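Local coordinates for translocator protein BipD (Burkholderia pseudomallei, PDB 3NFT) that is required for invasion of epithelial cells and survival within host cells, and probably regulates secretion of the effectors BipB and BipC as a type III secretion translocator, at residues D138-I143 with A203-E208; E145-Y150 with P192-P197; A91-L96 with Q132-I137; V42-L47 with K271-N276. All coordinates share one frame; numbering follows the deposited sequence. Where two conformers were deposited one is given.

Contact 1. Residues D138-I143 with A203-E208; sequences DAYATI and ARWRKE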
# COMPACT_ATOMS: atom_id res chain seq x y z
N ASP A 138 -16.67 4.75 -2.18
CA ASP A 138 -17.85 4.11 -2.74
C ASP A 138 -18.72 3.49 -1.66
O ASP A 138 -19.95 3.64 -1.68
CB ASP A 138 -17.42 2.99 -3.71
CG ASP A 138 -16.96 3.51 -5.06
OD1 ASP A 138 -16.49 2.67 -5.86
OD2 ASP A 138 -17.06 4.72 -5.35
N ALA A 139 -18.10 2.75 -0.74
CA ALA A 139 -18.83 2.11 0.34
C ALA A 139 -19.60 3.14 1.14
O ALA A 139 -20.80 2.99 1.42
CB ALA A 139 -17.87 1.37 1.28
N TYR A 140 -18.92 4.19 1.55
CA TYR A 140 -19.57 5.16 2.40
C TYR A 140 -20.66 5.92 1.68
O TYR A 140 -21.69 6.22 2.28
CB TYR A 140 -18.57 6.13 3.05
CG TYR A 140 -18.44 5.82 4.52
CD1 TYR A 140 -17.32 5.20 5.04
CD2 TYR A 140 -19.47 6.13 5.38
CE1 TYR A 140 -17.24 4.93 6.40
CE2 TYR A 140 -19.40 5.85 6.71
CZ TYR A 140 -18.29 5.25 7.22
OH TYR A 140 -18.30 4.99 8.56
N ALA A 141 -20.44 6.21 0.41
CA ALA A 141 -21.46 6.86 -0.38
C ALA A 141 -22.71 5.98 -0.45
O ALA A 141 -23.83 6.47 -0.33
CB ALA A 141 -20.93 7.17 -1.80
N THR A 142 -22.53 4.68 -0.69
CA THR A 142 -23.68 3.78 -0.81
C THR A 142 -24.41 3.67 0.52
O THR A 142 -25.63 3.73 0.59
CB THR A 142 -23.21 2.39 -1.24
OG1 THR A 142 -22.54 2.49 -2.50
CG2 THR A 142 -24.42 1.47 -1.37
N ILE A 143 -23.65 3.52 1.60
CA ILE A 143 -24.25 3.39 2.93
C ILE A 143 -24.97 4.66 3.33
O ILE A 143 -26.11 4.63 3.80
CB ILE A 143 -23.18 3.08 3.98
CG1 ILE A 143 -22.52 1.73 3.69
CG2 ILE A 143 -23.77 3.10 5.40
CD1 ILE A 143 -21.24 1.54 4.43
N ALA A 203 -16.26 -8.01 8.79
CA ALA A 203 -16.12 -7.82 10.24
C ALA A 203 -15.81 -6.36 10.58
O ALA A 203 -16.38 -5.80 11.52
CB ALA A 203 -15.04 -8.75 10.78
N ARG A 204 -14.91 -5.74 9.81
CA ARG A 204 -14.59 -4.33 10.00
C ARG A 204 -15.82 -3.45 9.81
O ARG A 204 -16.10 -2.57 10.62
CB ARG A 204 -13.47 -3.89 9.05
CG ARG A 204 -12.84 -2.53 9.40
CD ARG A 204 -13.55 -1.35 8.74
NE ARG A 204 -13.01 -1.02 7.42
CZ ARG A 204 -13.42 0.01 6.68
NH1 ARG A 204 -14.38 0.82 7.11
NH2 ARG A 204 -12.86 0.21 5.48
N TRP A 205 -16.56 -3.68 8.73
CA TRP A 205 -17.75 -2.88 8.45
C TRP A 205 -18.86 -3.11 9.48
O TRP A 205 -19.55 -2.16 9.85
CB TRP A 205 -18.25 -3.09 7.03
CG TRP A 205 -17.41 -2.35 6.02
CD1 TRP A 205 -16.42 -2.86 5.25
CD2 TRP A 205 -17.45 -0.95 5.75
NE1 TRP A 205 -15.86 -1.89 4.47
CE2 TRP A 205 -16.49 -0.70 4.76
CE3 TRP A 205 -18.23 0.10 6.21
CZ2 TRP A 205 -16.27 0.58 4.25
CZ3 TRP A 205 -18.01 1.37 5.69
CH2 TRP A 205 -17.04 1.59 4.73
N ARG A 206 -19.02 -4.33 9.98
CA ARG A 206 -19.97 -4.55 11.07
C ARG A 206 -19.59 -3.72 12.30
O ARG A 206 -20.45 -3.09 12.91
CB ARG A 206 -20.03 -6.04 11.47
CG ARG A 206 -20.73 -6.89 10.46
CD ARG A 206 -20.88 -8.35 10.96
NE ARG A 206 -21.54 -9.20 9.98
CZ ARG A 206 -21.13 -10.42 9.61
NH1 ARG A 206 -20.01 -10.95 10.09
NH2 ARG A 206 -21.82 -11.10 8.70
N LYS A 207 -18.30 -3.70 12.65
CA LYS A 207 -17.87 -2.89 13.80
C LYS A 207 -18.07 -1.40 13.54
O LYS A 207 -18.54 -0.68 14.42
CB LYS A 207 -16.41 -3.14 14.16
CG LYS A 207 -16.14 -4.50 14.77
CD LYS A 207 -14.69 -4.62 15.21
CE LYS A 207 -14.36 -6.01 15.75
NZ LYS A 207 -12.90 -6.13 16.06
N GLU A 208 -17.73 -0.98 12.33
CA GLU A 208 -17.80 0.45 11.95
C GLU A 208 -19.24 0.95 12.00
O GLU A 208 -19.51 2.06 12.50
CB GLU A 208 -17.22 0.63 10.55
CG GLU A 208 -17.38 2.03 9.97
CD GLU A 208 -16.22 2.97 10.25
OE1 GLU A 208 -15.17 2.55 10.82
OE2 GLU A 208 -16.38 4.15 9.87
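Ala139 and Trp205 have the nearest CA atoms (9.6 Å) of two helical segments whose axes cross at -46° and come no nearer than 13.4 Å, a separation wide enough to be bridged by long aromatic side chains. The indole of Trp205 reaches across it, and Trp205 buries 82 Å² here, the largest share of any residue in the contact. Its CG stands anti to the carbonyl carbon (chi1 -77°), and the six-membered ring is the part that reaches helix 121-160. Three residues on that helix receive it. Ala139 CB touches Trp205 CZ2 at 3.5 Å, while one turn later Ile143 CD1 rests against Trp205 CZ3, also at 3.5 Å; both methyl groups approach the ring obliquely. Between them Tyr140 CD1 meets the indole edge, in its plane, with 3.6 Å to Trp205 CH2. The two rings are neither stacked nor perpendicular, their planes lying 57° apart. The phenol continues past the indole, and Tyr140 OH donates a very short hydrogen bond, 2.5 Å, to Glu208 OE2. The acceptor lies in the plane of the tyrosine ring, whereas the carboxylate itself is turned steeply to that plane. Glu208 OE1 has a separate donor, the backbone N of Gln118 of the second subunit, so both carboxylate oxygens of this buried group are engaged. In one of its two conformers, Arg204 places NH1 above one face of the Trp205 ring and forms a salt bridge with Asp136. Leu196 also packs on Trp205 and Ile143, while Tyr140 leans on Tyr272 and Gln275, placing short helix 202-209 against the two long helices predicted to form coiled coil, 121-160 and 244-295.

Contact 2. Residues E145-Y150 with P192-P197; sequences EGLTKY and PTMQLP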
# COMPACT_ATOMS: atom_id res chain seq x y z
N GLU A 145 -26.13 7.10 1.35
CA GLU A 145 -27.30 7.24 0.46
C GLU A 145 -28.47 6.41 0.97
O GLU A 145 -29.58 6.91 1.09
CB GLU A 145 -26.99 6.75 -0.97
CG GLU A 145 -28.23 6.36 -1.87
CD GLU A 145 -29.05 7.53 -2.32
OE1 GLU A 145 -30.10 7.33 -2.97
OE2 GLU A 145 -28.64 8.67 -2.02
N GLY A 146 -28.20 5.16 1.28
CA GLY A 146 -29.27 4.26 1.72
C GLY A 146 -29.85 4.65 3.06
O GLY A 146 -31.06 4.67 3.28
N LEU A 147 -28.97 4.96 4.00
CA LEU A 147 -29.44 5.36 5.31
C LEU A 147 -30.21 6.69 5.24
O LEU A 147 -31.16 6.89 5.98
CB LEU A 147 -28.31 5.39 6.32
CG LEU A 147 -28.04 4.06 7.06
CD1 LEU A 147 -29.12 3.72 8.07
CD2 LEU A 147 -27.86 2.87 6.10
N THR A 148 -29.79 7.58 4.35
CA THR A 148 -30.50 8.84 4.23
C THR A 148 -31.86 8.63 3.56
O THR A 148 -32.84 9.29 3.91
CB THR A 148 -29.66 9.91 3.49
OG1 THR A 148 -28.41 10.08 4.20
CG2 THR A 148 -30.40 11.24 3.42
N LYS A 149 -31.93 7.71 2.60
CA LYS A 149 -33.22 7.36 2.06
C LYS A 149 -34.17 6.79 3.11
O LYS A 149 -35.36 7.13 3.16
CB LYS A 149 -33.03 6.36 0.91
CG LYS A 149 -34.32 5.88 0.34
CD LYS A 149 -35.13 6.93 -0.37
CE LYS A 149 -36.14 6.24 -1.30
NZ LYS A 149 -37.23 7.13 -1.71
N TYR A 150 -33.65 5.90 3.95
CA TYR A 150 -34.40 5.40 5.10
C TYR A 150 -34.90 6.52 5.99
O TYR A 150 -36.06 6.60 6.35
CB TYR A 150 -33.52 4.46 5.89
CG TYR A 150 -33.87 4.22 7.35
CD1 TYR A 150 -35.08 3.63 7.73
CD2 TYR A 150 -32.96 4.50 8.34
CE1 TYR A 150 -35.35 3.37 9.04
CE2 TYR A 150 -33.23 4.24 9.67
CZ TYR A 150 -34.44 3.68 10.03
OH TYR A 150 -34.69 3.40 11.35
N PRO A 192 -34.34 0.29 2.15
CA PRO A 192 -33.23 0.16 1.21
C PRO A 192 -32.24 -0.89 1.65
O PRO A 192 -32.04 -1.09 2.83
CB PRO A 192 -32.55 1.53 1.26
CG PRO A 192 -33.35 2.36 2.06
CD PRO A 192 -34.34 1.59 2.83
N THR A 193 -31.64 -1.59 0.70
CA THR A 193 -30.51 -2.45 1.00
C THR A 193 -29.31 -1.91 0.23
O THR A 193 -29.46 -1.20 -0.77
CB THR A 193 -30.79 -3.90 0.62
OG1 THR A 193 -30.93 -3.98 -0.80
CG2 THR A 193 -32.05 -4.37 1.28
N MET A 194 -28.12 -2.21 0.72
CA MET A 194 -26.91 -1.68 0.14
C MET A 194 -25.92 -2.83 -0.02
O MET A 194 -25.92 -3.76 0.76
CB MET A 194 -26.34 -0.61 1.07
CG MET A 194 -27.24 0.64 1.22
SD MET A 194 -27.38 1.21 2.93
CE MET A 194 -28.65 0.11 3.54
N GLN A 195 -25.11 -2.75 -1.06
CA GLN A 195 -24.10 -3.76 -1.31
C GLN A 195 -22.75 -3.09 -1.12
O GLN A 195 -22.44 -2.12 -1.80
CB GLN A 195 -24.22 -4.30 -2.73
CG GLN A 195 -23.12 -5.24 -3.13
CD GLN A 195 -23.12 -6.51 -2.32
OE1 GLN A 195 -24.13 -7.22 -2.29
NE2 GLN A 195 -22.00 -6.81 -1.66
N LEU A 196 -21.96 -3.63 -0.21
CA LEU A 196 -20.58 -3.18 -0.03
C LEU A 196 -19.73 -3.58 -1.25
O LEU A 196 -20.06 -4.56 -1.94
CB LEU A 196 -19.98 -3.79 1.24
CG LEU A 196 -20.55 -3.31 2.58
CD1 LEU A 196 -20.03 -4.11 3.76
CD2 LEU A 196 -20.22 -1.84 2.75
N PRO A 197 -18.64 -2.85 -1.50
CA PRO A 197 -17.72 -3.21 -2.60
C PRO A 197 -17.22 -4.64 -2.45
O PRO A 197 -17.06 -5.14 -1.33
CB PRO A 197 -16.57 -2.21 -2.44
CG PRO A 197 -17.15 -1.05 -1.65
CD PRO A 197 -18.17 -1.67 -0.74
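Gly146 and Pro192 bring a helix and the strand segment 192-197 to a CA-CA separation of 5.7 Å, and Pro192 and Met194 carry all the area buried on the strand side. Met194 SD lies 3.8 Å from Gly146 CA, directly on the helix backbone. A beta carbon at Gly146 would fall 2.4 Å from Met194 SD, so the sulfur occupies the position a side chain would need. Met194 starts with CG anti to the carbonyl carbon (chi1 -65°) and then bends at both chi2 and chi3. The second bend sets CE beside Leu147. The two side chains cross at about a right angle. Leu147 CD2 touches both Met194 SD, at 3.6 Å, and Met194 CE, at 3.8 Å. Leu147 leaves its CA pointing away from the strand, and it is CD2 that returns to it.

Pro192 spans from Gly146 to the next turn, where it meets Lys149 and Tyr150. Its CG approaches the oxygen end of the Gly146 carbonyl, 3.5 Å from Gly146 O, an oxygen already used by the helical bond from Tyr150 N. Lys149 crosses the proline ring obliquely, CG to Pro192 CG at 4.0 Å, before its chain turns off at chi2. Tyr150 CB lies 4.3 Å from Pro192 CD. Backbone bonds from Met194 to Val221 tie this strand to 220-223. The arrangement is that of a small antiparallel sheet laid by its edge strand on a helix predicted to be coiled coil, consistent with the tip-protein family.

Contact 3. Residues A91-L96 with Q132-I137; sequences AQRNLL and QGKSDI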
# COMPACT_ATOMS: atom_id res chain seq x y z
N ALA A 91 -16.45 13.57 -6.87
CA ALA A 91 -15.33 14.51 -6.83
C ALA A 91 -14.11 13.88 -6.18
O ALA A 91 -12.97 14.06 -6.63
CB ALA A 91 -15.75 15.79 -6.12
N GLN A 92 -14.34 13.11 -5.12
CA GLN A 92 -13.25 12.44 -4.44
C GLN A 92 -12.59 11.41 -5.35
O GLN A 92 -11.35 11.32 -5.43
CB GLN A 92 -13.75 11.75 -3.19
CG GLN A 92 -14.12 12.64 -2.05
CD GLN A 92 -14.74 11.87 -0.89
OE1 GLN A 92 -15.60 11.02 -1.11
NE2 GLN A 92 -14.31 12.19 0.36
N ARG A 93 -13.41 10.60 -6.02
CA ARG A 93 -12.87 9.58 -6.94
C ARG A 93 -12.07 10.23 -8.06
O ARG A 93 -11.00 9.74 -8.44
CB ARG A 93 -14.01 8.74 -7.52
CG ARG A 93 -13.49 7.54 -8.33
CD ARG A 93 -14.59 6.58 -8.79
NE ARG A 93 -14.02 5.41 -9.48
CZ ARG A 93 -13.83 4.19 -8.96
NH1 ARG A 93 -14.16 3.90 -7.70
NH2 ARG A 93 -13.30 3.23 -9.72
N ASN A 94 -12.61 11.32 -8.61
CA ASN A 94 -11.93 12.03 -9.70
C ASN A 94 -10.55 12.52 -9.26
O ASN A 94 -9.58 12.39 -10.00
CB ASN A 94 -12.76 13.23 -10.18
CG ASN A 94 -13.97 12.84 -11.02
OD1 ASN A 94 -14.83 13.69 -11.28
ND2 ASN A 94 -14.06 11.59 -11.46
N LEU A 95 -10.46 13.06 -8.04
CA LEU A 95 -9.18 13.55 -7.54
C LEU A 95 -8.19 12.39 -7.36
O LEU A 95 -7.03 12.48 -7.69
CB LEU A 95 -9.37 14.34 -6.25
CG LEU A 95 -8.12 14.90 -5.55
CD1 LEU A 95 -7.20 15.65 -6.52
CD2 LEU A 95 -8.50 15.81 -4.38
N LEU A 96 -8.65 11.29 -6.79
CA LEU A 96 -7.79 10.10 -6.68
C LEU A 96 -7.30 9.61 -8.05
O LEU A 96 -6.14 9.25 -8.20
CB LEU A 96 -8.49 8.97 -5.91
CG LEU A 96 -8.71 9.20 -4.42
CD1 LEU A 96 -9.36 7.98 -3.75
CD2 LEU A 96 -7.44 9.54 -3.69
N GLN A 132 -7.77 1.26 -2.24
CA GLN A 132 -8.51 1.15 -0.97
C GLN A 132 -9.33 2.43 -0.72
O GLN A 132 -10.49 2.37 -0.30
CB GLN A 132 -7.56 0.91 0.19
CG GLN A 132 -8.21 0.91 1.59
CD GLN A 132 -9.19 -0.24 1.79
OE1 GLN A 132 -9.00 -1.32 1.24
NE2 GLN A 132 -10.24 -0.01 2.58
N GLY A 133 -8.72 3.58 -1.02
CA GLY A 133 -9.41 4.87 -0.90
C GLY A 133 -10.67 4.93 -1.74
O GLY A 133 -11.73 5.34 -1.25
N LYS A 134 -10.56 4.51 -2.99
CA LYS A 134 -11.70 4.44 -3.90
C LYS A 134 -12.81 3.53 -3.35
O LYS A 134 -13.99 3.89 -3.41
CB LYS A 134 -11.27 3.96 -5.28
CG LYS A 134 -10.42 4.92 -6.09
CD LYS A 134 -10.10 4.25 -7.43
CE LYS A 134 -9.03 4.96 -8.21
NZ LYS A 134 -8.76 4.21 -9.48
N SER A 135 -12.44 2.36 -2.83
CA SER A 135 -13.40 1.44 -2.21
C SER A 135 -14.14 2.08 -1.04
O SER A 135 -15.37 2.01 -0.94
CB SER A 135 -12.70 0.14 -1.74
OG SER A 135 -13.62 -0.75 -1.10
N ASP A 136 -13.41 2.74 -0.15
CA ASP A 136 -14.02 3.37 1.02
C ASP A 136 -14.96 4.51 0.62
O ASP A 136 -16.03 4.66 1.19
CB ASP A 136 -12.96 3.89 1.99
CG ASP A 136 -12.30 2.78 2.78
OD1 ASP A 136 -12.88 1.68 2.89
OD2 ASP A 136 -11.19 3.01 3.29
N ILE A 137 -14.55 5.30 -0.37
CA ILE A 137 -15.45 6.33 -0.89
C ILE A 137 -16.76 5.78 -1.36
O ILE A 137 -17.83 6.30 -1.03
CB ILE A 137 -14.83 7.09 -2.10
CG1 ILE A 137 -13.70 7.99 -1.63
CG2 ILE A 137 -15.91 7.88 -2.89
CD1 ILE A 137 -12.76 8.37 -2.80
O HOH W 1 -14.67 5.54 -5.77
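Gly133, Lys134 and Ile137 of helix 121-160 meet Gln92, Arg93 and Leu96 of helix 76-103 in an antiparallel helix pair whose segment axes run at 173° and 9.9 Å apart. The pair joins the predicted coiled coil to a helix that precedes it in the chain. At Gly133 the absence of a side chain lets Leu96 come down on the main chain, with Leu96 CD1 against Gly133 C. Lys134 follows, its chain extended beyond CG. Its CD lies over one face of the Arg93 guanidinium, 4.0 Å from Arg93 CZ and offset toward the rim, so the aliphatic part of the lysine, rather than its charge, makes the contact. The two side chains cross at about a right angle. Arg93 NH2 and Lys134 NZ are 4.7 Å apart, a nearness of like charges that the salt bridge from Lys134 NZ to Glu100 probably eases. A water at the guanidinium edge, in its plane, accepts from Arg93 NH1 at 2.6 Å and donates to Lys134 O at 3.0 Å, linking the two helices. Ile137 closes the walk as the apolar centre of the interface. Ile137 CD1 meets Leu96 CD1 tip to tip at 3.6 Å, and Phe279 of helix 244-295 packs against both residues. The same Ile137 CD1 lies 3.5 Å from Gln92 CB, and Gln92 OE1 lies 3.6 Å from both CG1 and CG2 of Ile137.

Contact 4. Residues V42-L47 with K271-N276; sequences VPEQKL and KYSHQN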
# COMPACT_ATOMS: atom_id res chain seq x y z
N VAL A 42 -19.82 20.58 2.22
CA VAL A 42 -21.06 20.61 1.48
C VAL A 42 -21.99 19.42 1.82
O VAL A 42 -23.09 19.65 2.31
CB VAL A 42 -20.79 20.72 -0.03
CG1 VAL A 42 -22.05 20.61 -0.84
CG2 VAL A 42 -20.10 22.06 -0.37
N PRO A 43 -21.55 18.17 1.55
CA PRO A 43 -22.45 17.09 1.97
C PRO A 43 -22.68 17.00 3.46
O PRO A 43 -23.79 16.70 3.88
CB PRO A 43 -21.73 15.84 1.47
CG PRO A 43 -20.31 16.22 1.43
CD PRO A 43 -20.33 17.64 0.94
N GLU A 44 -21.68 17.36 4.26
CA GLU A 44 -21.84 17.28 5.70
C GLU A 44 -22.89 18.30 6.21
O GLU A 44 -23.72 17.98 7.04
CB GLU A 44 -20.50 17.41 6.41
CG GLU A 44 -19.65 16.18 6.19
CD GLU A 44 -18.26 16.26 6.75
OE1 GLU A 44 -18.04 16.97 7.78
OE2 GLU A 44 -17.36 15.63 6.16
N GLN A 45 -22.89 19.51 5.65
CA GLN A 45 -23.91 20.48 6.02
C GLN A 45 -25.30 20.11 5.50
O GLN A 45 -26.29 20.31 6.19
CB GLN A 45 -23.56 21.92 5.61
CG GLN A 45 -24.74 22.91 5.45
CD GLN A 45 -24.48 24.12 4.65
OE1 GLN A 45 -24.42 24.06 3.42
NE2 GLN A 45 -24.41 25.26 5.34
N LYS A 46 -25.38 19.52 4.31
CA LYS A 46 -26.69 19.13 3.80
C LYS A 46 -27.26 17.97 4.67
O LYS A 46 -28.46 17.95 4.96
CB LYS A 46 -26.60 18.70 2.34
CG LYS A 46 -26.16 19.80 1.38
CD LYS A 46 -27.11 20.91 1.24
CE LYS A 46 -26.61 21.89 0.16
NZ LYS A 46 -27.57 23.00 0.10
N LEU A 47 -26.39 17.07 5.10
CA LEU A 47 -26.82 16.04 6.06
C LEU A 47 -27.28 16.62 7.38
O LEU A 47 -28.31 16.24 7.93
CB LEU A 47 -25.73 15.00 6.27
CG LEU A 47 -25.49 14.08 5.07
CD1 LEU A 47 -24.11 13.42 5.16
CD2 LEU A 47 -26.62 13.04 5.02
N LYS A 271 -19.57 9.40 11.56
CA LYS A 271 -18.62 8.45 11.04
C LYS A 271 -18.28 8.78 9.59
O LYS A 271 -17.13 8.66 9.18
CB LYS A 271 -19.16 7.03 11.17
CG LYS A 271 -19.37 6.61 12.59
CD LYS A 271 -20.02 5.26 12.62
CE LYS A 271 -20.11 4.74 14.03
NZ LYS A 271 -21.06 3.59 14.06
N TYR A 272 -19.28 9.23 8.81
CA TYR A 272 -19.08 9.67 7.44
C TYR A 272 -18.13 10.89 7.42
O TYR A 272 -17.24 10.97 6.59
CB TYR A 272 -20.43 10.01 6.83
CG TYR A 272 -20.36 10.71 5.51
CD1 TYR A 272 -19.87 10.07 4.37
CD2 TYR A 272 -20.79 12.02 5.38
CE1 TYR A 272 -19.81 10.74 3.14
CE2 TYR A 272 -20.75 12.68 4.16
CZ TYR A 272 -20.27 12.04 3.05
OH TYR A 272 -20.18 12.70 1.84
N SER A 273 -18.34 11.82 8.34
CA SER A 273 -17.45 12.98 8.46
C SER A 273 -16.00 12.57 8.75
O SER A 273 -15.06 13.15 8.21
CB SER A 273 -17.98 13.92 9.54
OG SER A 273 -19.27 14.39 9.18
N HIS A 274 -15.81 11.56 9.60
CA HIS A 274 -14.49 10.99 9.85
C HIS A 274 -13.88 10.38 8.58
O HIS A 274 -12.70 10.58 8.29
CB HIS A 274 -14.52 9.97 11.00
CG HIS A 274 -13.19 9.34 11.25
ND1 HIS A 274 -12.89 8.05 10.85
CD2 HIS A 274 -12.07 9.82 11.84
CE1 HIS A 274 -11.65 7.76 11.21
NE2 HIS A 274 -11.13 8.82 11.80
N GLN A 275 -14.69 9.68 7.79
CA GLN A 275 -14.24 9.18 6.51
C GLN A 275 -13.80 10.31 5.58
O GLN A 275 -12.79 10.20 4.92
CB GLN A 275 -15.32 8.30 5.83
CG GLN A 275 -15.38 8.27 4.29
CD GLN A 275 -14.16 7.67 3.64
OE1 GLN A 275 -13.41 6.88 4.27
NE2 GLN A 275 -13.94 8.02 2.37
N ASN A 276 -14.57 11.40 5.54
CA ASN A 276 -14.21 12.53 4.71
C ASN A 276 -12.90 13.18 5.17
O ASN A 276 -12.11 13.60 4.36
CB ASN A 276 -15.32 13.56 4.69
CG ASN A 276 -16.47 13.17 3.76
OD1 ASN A 276 -16.29 12.35 2.84
ND2 ASN A 276 -17.62 13.83 3.92
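Glu44 and Ser273 are the nearest backbone positions, CA to CA 6.7 Å, of two helical segments that run antiparallel at 172° with axes 10.6 Å apart. This is side-by-side helix packing in an elongated bundle: helix 41-56, near the N terminus, lies along helix 244-295 of the predicted coiled coil. Such a placement is consistent with the N-terminal domain acting as an intramolecular chaperone that prevents premature oligomerization through the coiled-coil region. The interface divides into an apolar strip and a polar one. In the apolar strip, Tyr272 has CG anti to the backbone N (chi1 170°), and its ring is touched by Leu47 and Pro43. Leu47 crosses Tyr272 at about a right angle, its CD1 3.6 Å from Tyr272 CE2. Pro43 instead meets the hydroxyl end of the ring, near its plane, with CB 3.5 Å from Tyr272 OH. His88 of helix 76-103 and Val144 of helix 121-160 also pack on Tyr272, which therefore sits where four helices meet.

The polar strip is built on Glu44. Its chain is extended beyond CG and carries the carboxylate to the opposite helix. Arg40 forms a salt bridge with OE2, so a positive charge would be expected to stabilise the ionised carboxylate there. The same oxygen takes a bond from Asn276 on its anti lone pair. Carboxylate and amide meet tip to tip and nearly coplanar, while Asn276 ND2 also lies above one face of the Tyr272 ring. The bond itself, Asn276 ND2 to Glu44 OE2, measures 2.9 Å and is close to straight at 163°.

Overall arrangement
From the N terminus, helix 41-56 opens contact 4, which closes only at helix 244-295 and so encloses the other three. Within that span helix 76-103 comes first, and contact 3 closes a short loop on helix 121-160. The same helix then opens contact 1 and, slightly later, contact 2; strand 193-195 closes contact 2 before helix 202-209 closes contact 1, so contact 2 is nested in contact 1. Contact 3 precedes both in series. Contacts 1, 2 and 3 thus share helix 121-160, tying helix 76-103, strand 193-195 and helix 202-209 to it, while contact 4 ties helix 41-56 to helix 244-295. A weak Gln92-Asn276 hydrogen bond joins contacts 3 and 4.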